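PDB 1W2L: cytochrome oxidase subunit II from Rhodothermus marinus, which probably forms, with subunit I, the functional core of the caa3 oxygen reductase, its cytochrome c domain described here carrying a covalently bound heme c. Local coordinates for residues 10-13 and 14-17; 50-53 and 54-58; 32-35 and 36-39. All coordinates share one frame; numbering follows the deposited sequence.

Contact 1. Residues 10-13 and 14-17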
# COMPACT_ATOMS: atom_id res chain seq x y z
N ALA A 10 -5.72 10.41 -2.80
CA ALA A 10 -6.56 10.50 -1.59
C ALA A 10 -7.98 10.04 -1.86
O ALA A 10 -8.65 9.35 -1.06
CB ALA A 10 -6.55 11.94 -1.10
N ARG A 11 -8.49 10.40 -3.06
CA ARG A 11 -9.82 9.94 -3.43
C ARG A 11 -9.87 8.42 -3.61
O ARG A 11 -10.82 7.79 -3.19
CB ARG A 11 -10.30 10.61 -4.72
CG ARG A 11 -10.60 12.07 -4.62
CD ARG A 11 -11.16 12.48 -6.02
NE ARG A 11 -11.77 13.77 -5.83
CZ ARG A 11 -12.99 14.19 -5.98
NH1 ARG A 11 -13.94 13.35 -6.37
NH2 ARG A 11 -13.21 15.48 -5.71
N LEU A 12 -8.86 7.84 -4.24
CA LEU A 12 -8.81 6.40 -4.48
C LEU A 12 -8.61 5.65 -3.16
O LEU A 12 -9.14 4.55 -3.04
CB LEU A 12 -7.68 6.07 -5.43
CG LEU A 12 -7.86 6.55 -6.88
CD1 LEU A 12 -6.55 6.43 -7.62
CD2 LEU A 12 -8.98 5.79 -7.57
N TYR A 13 -7.88 6.23 -2.22
CA TYR A 13 -7.70 5.59 -0.91
C TYR A 13 -9.05 5.28 -0.28
O TYR A 13 -9.24 4.27 0.40
CB TYR A 13 -6.85 6.53 -0.05
CG TYR A 13 -6.84 6.18 1.42
CD1 TYR A 13 -6.08 5.13 1.87
CD2 TYR A 13 -7.57 6.93 2.33
CE1 TYR A 13 -6.05 4.80 3.22
CE2 TYR A 13 -7.54 6.65 3.68
CZ TYR A 13 -6.78 5.57 4.13
OH TYR A 13 -6.75 5.27 5.47
N ARG A 14 -10.01 6.21 -0.51
CA ARG A 14 -11.36 6.02 -0.04
C ARG A 14 -12.13 5.10 -0.98
O ARG A 14 -12.64 4.02 -0.62
CB ARG A 14 -12.03 7.39 0.18
CG ARG A 14 -11.43 8.11 1.39
CD ARG A 14 -12.12 9.36 1.92
NE ARG A 14 -11.87 10.46 1.04
CZ ARG A 14 -11.21 11.52 0.71
NH1 ARG A 14 -10.19 11.91 1.46
NH2 ARG A 14 -11.52 12.23 -0.38
N GLU A 15 -12.25 5.48 -2.26
CA GLU A 15 -13.13 4.80 -3.20
C GLU A 15 -12.78 3.35 -3.44
O GLU A 15 -13.70 2.53 -3.68
CB GLU A 15 -13.14 5.58 -4.53
CG GLU A 15 -13.69 6.97 -4.44
CD GLU A 15 -13.65 7.66 -5.79
OE1 GLU A 15 -12.66 7.36 -6.53
OE2 GLU A 15 -14.56 8.47 -6.04
N LYS A 16 -11.51 3.02 -3.42
CA LYS A 16 -11.03 1.67 -3.68
C LYS A 16 -10.91 0.82 -2.40
O LYS A 16 -10.42 -0.28 -2.47
CB LYS A 16 -9.71 1.68 -4.45
CG LYS A 16 -9.80 2.41 -5.78
CD LYS A 16 -10.63 1.56 -6.74
CE LYS A 16 -10.61 2.11 -8.15
NZ LYS A 16 -11.54 1.36 -9.02
N ALA A 17 -11.38 1.35 -1.29
CA ALA A 17 -11.55 0.62 -0.03
C ALA A 17 -10.27 0.45 0.78
O ALA A 17 -10.30 -0.23 1.78
CB ALA A 17 -12.23 -0.73 -0.27

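Contact 2. Residues 50-53 and 54-58. With HEC (heme c), chain B; ACT (acetate ion), chain D.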
# COMPACT_ATOMS: atom_id res chain seq x y z
N ALA A 50 13.04 -5.99 2.76
CA ALA A 50 13.21 -5.10 1.64
C ALA A 50 12.81 -3.70 2.07
O ALA A 50 11.96 -3.54 2.96
CB ALA A 50 12.33 -5.46 0.45
N VAL A 51 13.32 -2.72 1.38
CA VAL A 51 12.84 -1.36 1.61
C VAL A 51 11.60 -1.08 0.81
O VAL A 51 11.39 -1.58 -0.30
CB VAL A 51 13.95 -0.36 1.31
CG1 VAL A 51 14.18 0.02 -0.13
CG2 VAL A 51 13.80 0.85 2.23
N ALA A 52 10.69 -0.32 1.42
CA ALA A 52 9.46 0.08 0.77
C ALA A 52 9.69 1.28 -0.15
O ALA A 52 9.39 2.42 0.17
CB ALA A 52 8.35 0.36 1.80
N ASP A 53 10.20 0.96 -1.32
CA ASP A 53 10.41 1.92 -2.41
C ASP A 53 9.21 1.86 -3.37
O ASP A 53 8.22 1.18 -3.13
CB ASP A 53 11.74 1.65 -3.09
CG ASP A 53 11.88 0.29 -3.70
OD1 ASP A 53 10.89 -0.44 -3.86
OD2 ASP A 53 13.04 -0.08 -4.06
N GLU A 54 9.29 2.67 -4.42
CA GLU A 54 8.17 2.77 -5.35
C GLU A 54 7.80 1.43 -5.94
O GLU A 54 6.62 1.06 -6.05
CB GLU A 54 8.50 3.74 -6.47
CG GLU A 54 7.40 4.40 -7.21
CD GLU A 54 7.39 5.92 -7.28
OE1 GLU A 54 7.97 6.67 -6.44
OE2 GLU A 54 6.75 6.49 -8.17
N ASN A 55 8.84 0.66 -6.36
CA ASN A 55 8.58 -0.66 -6.91
C ASN A 55 7.91 -1.59 -5.92
O ASN A 55 7.03 -2.39 -6.29
CB ASN A 55 9.85 -1.30 -7.43
CG ASN A 55 10.24 -0.76 -8.79
OD1 ASN A 55 9.40 -0.23 -9.48
ND2 ASN A 55 11.46 -0.86 -9.14
N TYR A 56 8.30 -1.54 -4.66
CA TYR A 56 7.64 -2.37 -3.67
C TYR A 56 6.18 -2.00 -3.50
O TYR A 56 5.32 -2.87 -3.37
CB TYR A 56 8.38 -2.29 -2.32
CG TYR A 56 7.56 -2.91 -1.20
CD1 TYR A 56 7.48 -4.29 -1.12
CD2 TYR A 56 6.85 -2.17 -0.31
CE1 TYR A 56 6.72 -4.90 -0.14
CE2 TYR A 56 6.09 -2.77 0.68
CZ TYR A 56 6.02 -4.14 0.77
OH TYR A 56 5.28 -4.76 1.72
N LEU A 57 5.88 -0.72 -3.47
CA LEU A 57 4.49 -0.29 -3.34
C LEU A 57 3.69 -0.75 -4.55
O LEU A 57 2.57 -1.23 -4.43
CB LEU A 57 4.42 1.22 -3.14
CG LEU A 57 5.08 1.75 -1.87
CD1 LEU A 57 4.96 3.28 -1.81
CD2 LEU A 57 4.47 1.12 -0.64
N ARG A 58 4.25 -0.60 -5.74
CA ARG A 58 3.60 -1.00 -6.99
C ARG A 58 3.33 -2.50 -6.95
O ARG A 58 2.20 -2.93 -7.30
CB ARG A 58 4.41 -0.54 -8.23
CG ARG A 58 3.90 -0.90 -9.59
CD ARG A 58 4.98 -0.48 -10.64
NE ARG A 58 4.40 -0.98 -11.89
CZ ARG A 58 3.49 -0.42 -12.63
NH1 ARG A 58 3.02 0.77 -12.22
NH2 ARG A 58 3.05 -1.02 -13.76
FE HEC B . -3.29 -3.51 1.41
CHA HEC B . -0.31 -4.73 2.52
CHB HEC B . -1.64 -1.14 -0.41
CHC HEC B . -6.27 -2.36 0.24
CHD HEC B . -4.94 -5.63 3.52
NA HEC B . -1.35 -3.05 1.10
C1A HEC B . -0.25 -3.70 1.64
C2A HEC B . 0.92 -2.94 1.28
C3A HEC B . 0.55 -1.98 0.42
C4A HEC B . -0.90 -2.02 0.30
CMA HEC B . 1.42 -0.89 -0.22
CAA HEC B . 2.30 -3.21 1.88
CBA HEC B . 2.29 -2.50 3.24
CGA HEC B . 3.58 -2.62 4.12
O1A HEC B . 3.42 -2.25 5.25
O2A HEC B . 4.61 -3.14 3.60
NB HEC B . -3.84 -2.02 0.16
C1B HEC B . -3.02 -1.17 -0.43
C2B HEC B . -3.79 -0.19 -1.24
C3B HEC B . -5.09 -0.59 -1.10
C4B HEC B . -5.15 -1.70 -0.21
CMB HEC B . -3.22 0.96 -1.97
CAB HEC B . -6.32 0.01 -1.74
CBB HEC B . -6.16 0.05 -3.28
NC HEC B . -5.21 -3.93 1.75
C1C HEC B . -6.30 -3.31 1.15
C2C HEC B . -7.53 -3.91 1.74
C3C HEC B . -7.15 -4.81 2.64
C4C HEC B . -5.71 -4.86 2.65
CMC HEC B . -8.93 -3.45 1.34
CAC HEC B . -8.01 -5.57 3.66
CBC HEC B . -9.10 -6.47 3.12
ND HEC B . -2.72 -4.93 2.72
C1D HEC B . -3.55 -5.66 3.51
C2D HEC B . -2.78 -6.51 4.40
C3D HEC B . -1.51 -6.25 4.08
C4D HEC B . -1.44 -5.29 3.05
CMD HEC B . -3.36 -7.40 5.41
CAD HEC B . -0.24 -6.91 4.75
CBD HEC B . 0.07 -8.28 4.16
CGD HEC B . 0.73 -8.16 2.83
O1D HEC B . 0.13 -8.52 1.78
O2D HEC B . 1.89 -7.64 2.79
C ACT D . 12.29 4.65 -4.91
O ACT D . 11.16 4.82 -4.37
OXT ACT D . 12.73 3.77 -5.63
CH3 ACT D . 13.30 5.79 -4.60
O HOH W 1 13.41 -0.52 -6.75

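Contact 3. Residues 32-35 and 36-39. With HEC (heme c), chain B; ACT (acetate ion), chain D.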
# COMPACT_ATOMS: atom_id res chain seq x y z
N PRO A 32 -1.28 -3.08 7.75
CA PRO A 32 -0.37 -2.08 8.35
C PRO A 32 -0.74 -0.66 7.97
O PRO A 32 -1.28 -0.37 6.92
CB PRO A 32 0.98 -2.46 7.82
CG PRO A 32 0.68 -3.22 6.55
CD PRO A 32 -0.62 -3.91 6.76
N SER A 33 -0.38 0.27 8.87
CA SER A 33 -0.64 1.66 8.54
C SER A 33 0.23 2.13 7.40
O SER A 33 1.38 1.70 7.23
CB SER A 33 -0.37 2.51 9.78
OG SER A 33 -0.80 3.84 9.60
N PHE A 34 -0.29 3.08 6.61
CA PHE A 34 0.51 3.75 5.60
C PHE A 34 1.40 4.85 6.13
O PHE A 34 2.31 5.29 5.49
CB PHE A 34 -0.40 4.38 4.55
CG PHE A 34 -1.11 3.42 3.61
CD1 PHE A 34 -0.67 2.11 3.42
CD2 PHE A 34 -2.20 3.84 2.92
CE1 PHE A 34 -1.31 1.30 2.51
CE2 PHE A 34 -2.83 3.02 1.99
CZ PHE A 34 -2.39 1.74 1.81
N LYS A 35 1.19 5.40 7.28
CA LYS A 35 2.02 6.36 7.96
C LYS A 35 3.43 5.83 8.16
O LYS A 35 3.70 4.86 8.85
CB LYS A 35 1.38 6.82 9.28
CG LYS A 35 2.18 7.97 9.91
CD LYS A 35 1.60 8.41 11.24
CE LYS A 35 2.51 9.39 11.98
NZ LYS A 35 2.09 9.55 13.39
N GLY A 36 4.37 6.54 7.49
CA GLY A 36 5.76 6.15 7.59
C GLY A 36 6.16 4.97 6.72
O GLY A 36 7.30 4.47 6.79
N LEU A 37 5.25 4.44 5.90
CA LEU A 37 5.53 3.26 5.13
C LEU A 37 6.62 3.48 4.09
O LEU A 37 7.61 2.75 4.00
CB LEU A 37 4.25 2.75 4.44
CG LEU A 37 4.41 1.69 3.39
CD1 LEU A 37 5.17 0.47 3.93
CD2 LEU A 37 3.06 1.27 2.81
N TYR A 38 6.48 4.50 3.23
CA TYR A 38 7.45 4.75 2.19
C TYR A 38 8.80 5.07 2.77
O TYR A 38 8.92 6.01 3.56
CB TYR A 38 6.97 5.88 1.28
CG TYR A 38 7.91 6.17 0.15
CD1 TYR A 38 8.10 5.27 -0.90
CD2 TYR A 38 8.66 7.34 0.06
CE1 TYR A 38 8.96 5.51 -1.95
CE2 TYR A 38 9.51 7.61 -0.98
CZ TYR A 38 9.68 6.71 -1.99
OH TYR A 38 10.53 7.01 -3.01
N GLY A 39 9.79 4.30 2.34
CA GLY A 39 11.15 4.42 2.83
C GLY A 39 11.46 3.64 4.08
O GLY A 39 12.61 3.70 4.50
FE HEC B . -3.29 -3.51 1.41
CHA HEC B . -0.31 -4.73 2.52
CHB HEC B . -1.64 -1.14 -0.41
CHC HEC B . -6.27 -2.36 0.24
CHD HEC B . -4.94 -5.63 3.52
NA HEC B . -1.35 -3.05 1.10
C1A HEC B . -0.25 -3.70 1.64
C2A HEC B . 0.92 -2.94 1.28
C3A HEC B . 0.55 -1.98 0.42
C4A HEC B . -0.90 -2.02 0.30
CMA HEC B . 1.42 -0.89 -0.22
CAA HEC B . 2.30 -3.21 1.88
CBA HEC B . 2.29 -2.50 3.24
CGA HEC B . 3.58 -2.62 4.12
O1A HEC B . 3.42 -2.25 5.25
O2A HEC B . 4.61 -3.14 3.60
NB HEC B . -3.84 -2.02 0.16
C1B HEC B . -3.02 -1.17 -0.43
C2B HEC B . -3.79 -0.19 -1.24
C3B HEC B . -5.09 -0.59 -1.10
C4B HEC B . -5.15 -1.70 -0.21
CMB HEC B . -3.22 0.96 -1.97
CAB HEC B . -6.32 0.01 -1.74
CBB HEC B . -6.16 0.05 -3.28
NC HEC B . -5.21 -3.93 1.75
C1C HEC B . -6.30 -3.31 1.15
C2C HEC B . -7.53 -3.91 1.74
C3C HEC B . -7.15 -4.81 2.64
C4C HEC B . -5.71 -4.86 2.65
CMC HEC B . -8.93 -3.45 1.34
CAC HEC B . -8.01 -5.57 3.66
CBC HEC B . -9.10 -6.47 3.12
ND HEC B . -2.72 -4.93 2.72
C1D HEC B . -3.55 -5.66 3.51
C2D HEC B . -2.78 -6.51 4.40
C3D HEC B . -1.51 -6.25 4.08
C4D HEC B . -1.44 -5.29 3.05
CMD HEC B . -3.36 -7.40 5.41
CAD HEC B . -0.24 -6.91 4.75
CBD HEC B . 0.07 -8.28 4.16
CGD HEC B . 0.73 -8.16 2.83
O1D HEC B . 0.13 -8.52 1.78
O2D HEC B . 1.89 -7.64 2.79
C ACT D . 12.29 4.65 -4.91
O ACT D . 11.16 4.82 -4.37
OXT ACT D . 12.73 3.77 -5.63
CH3 ACT D . 13.30 5.79 -4.60

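Contact 1. Residues 10-13 and 14-17
R11 O is gripped from two directions. E15 N donates to it at 2.9 Å, almost without a bend and in the carbonyl plane, while R14 N adds a weak second bond at 3.2 Å. The helix is slightly irregular here, for R14 N divides its hydrogen between this oxygen and A10 O, the latter bond also weak at 3.5 Å. E15 lays its own methylene against the same carbonyl, E15 CG standing 3.2 Å from R11 O, because chi1 of -63° sets CG on the side of the backbone N. R14 arches back along the helix and bends at chi3 (-75°), which brings A10 O over the centre of its guanidinium face, 3.8 Å above the plane; a carbonyl dipole is likely to suit that cation. These turns close helix 5-15, the N-terminal helix of the cytochrome c fold, just ahead of the heme attachment sequence with C18, C21 and the iron ligand H22. K16 N reaches L12 O at 2.8 Å, yet K16 is the first residue to leave helical angles. L12 lies alongside K16, both pointing the same way, with L12 CD2 3.9 Å from the lysine CG; a leucine fits because it also packs on A90 and L91 of helix 85-96, whereas the long lysine chain lends methylenes here and takes its charge away. Y13 belongs to the inner side: its ring meets F94, and its hydroxyl is hydrogen-bonded to H22 O.

Contact 2. Residues 50-53 and 54-58
Strand 49-51 gives way to an inverse gamma turn centred on A52, after which D53 occupies the N-cap of helix 54-62 and L57 N closes the first turn on D53 O at 3.0 Å. The aspartate caps with its side chain as well. With chi1 near 60°, CG lies between the backbone N and the carbonyl carbon, and from there OD1 accepts from Y56 N at 2.9 Å, the donor arriving nearly along the C-O axis. The other oxygen, OD2, takes a hydrogen from a water at 2.8 Å, and that water in turn accepts weakly from N55 ND2. A small residue is apt at A52, since A52 CB touches Y56 CD2 at 3.6 Å. L57 turns an apolar methyl to the cofactor, L57 CD2 lying 3.7 Å from heme CMA. The tyrosine runs on to the heme, where Y56 OH donates to propionate oxygen O2A at 2.6 Å, with O2A in the plane of the ring at its edge; R42 NE and V69 N are further donors to the heme. At the helix start, E54 N is hydrogen-bonded at 2.8 Å to O of an acetate, probably from the crystallisation liquor. Two carboxylates thus meet the N-terminal amides, where the helix dipole would favour negative charge, while the neutral tyrosine hydroxyl would probably steady the charge of this propionate.

Contact 3. Residues 32-35 and 36-39
G36 follows K35 with a phi of 79°, at which any CB would collide with K35 O, so the lack of a side chain is what lets the chain bend here. The bend is a type II beta turn from F34 to L37, in the loop of the cytochrome c fold between helix 5-15 and strand 41-43, which supplies P32, F34 and L37 to the heme pocket. Its closing bond, L37 N to F34 O at 3.1 Å, is nearly straight at the hydrogen, although the donor stands 55° above the carbonyl plane. F34 and L37 lie side by side and point the same way, F34 CD1 3.9 Å from L37 CD2. F34 sets the edge of its ring against the porphyrin, CZ 3.7 Å from heme C1B and C1B in the ring plane, and it also stacks on H22, the axial ligand of the iron. Replacing F34 by an alanine is likely to open a gap against the porphyrin face near C1B and CHB and to leave the H22 imidazole without its stacking partner. P32 O holds H22 ND1 in a hydrogen bond, which would restrain the turn of that ring, already bound to the iron, while P32 CG comes within 3.2 Å of propionate oxygen O1A. K35, fully extended, suits the exposed corner of the turn. With CG anti to the backbone N (chi1 168°), L37 points alongside F34 toward the heme, and L37 CD1 ends 3.5 Å from CGA, the carboxyl carbon of the same propionate.

In the fold
Contact 1 and contact 2 lie on opposite sides of the chain's centre, about 20 Å apart between centres, and contact 3 touches both. Y13 of contact 1 packs its ring on F34 of contact 3 beside H22; A52 O of contact 2 probably accepts from G39 N, and L57 meets L37. Contact 1, farthest from the chain's centre, is a helix end with exposed charges that turns its inner residues to helix 85-96, which L57 and L37 also touch through I95. In contacts 2 and 3, Y56, L57, F34 and L37 are buried against the heme. They also share one acetate, yet contact 2 works by capping and a tyrosine-propionate bond, contact 3 by a turn and apolar packing.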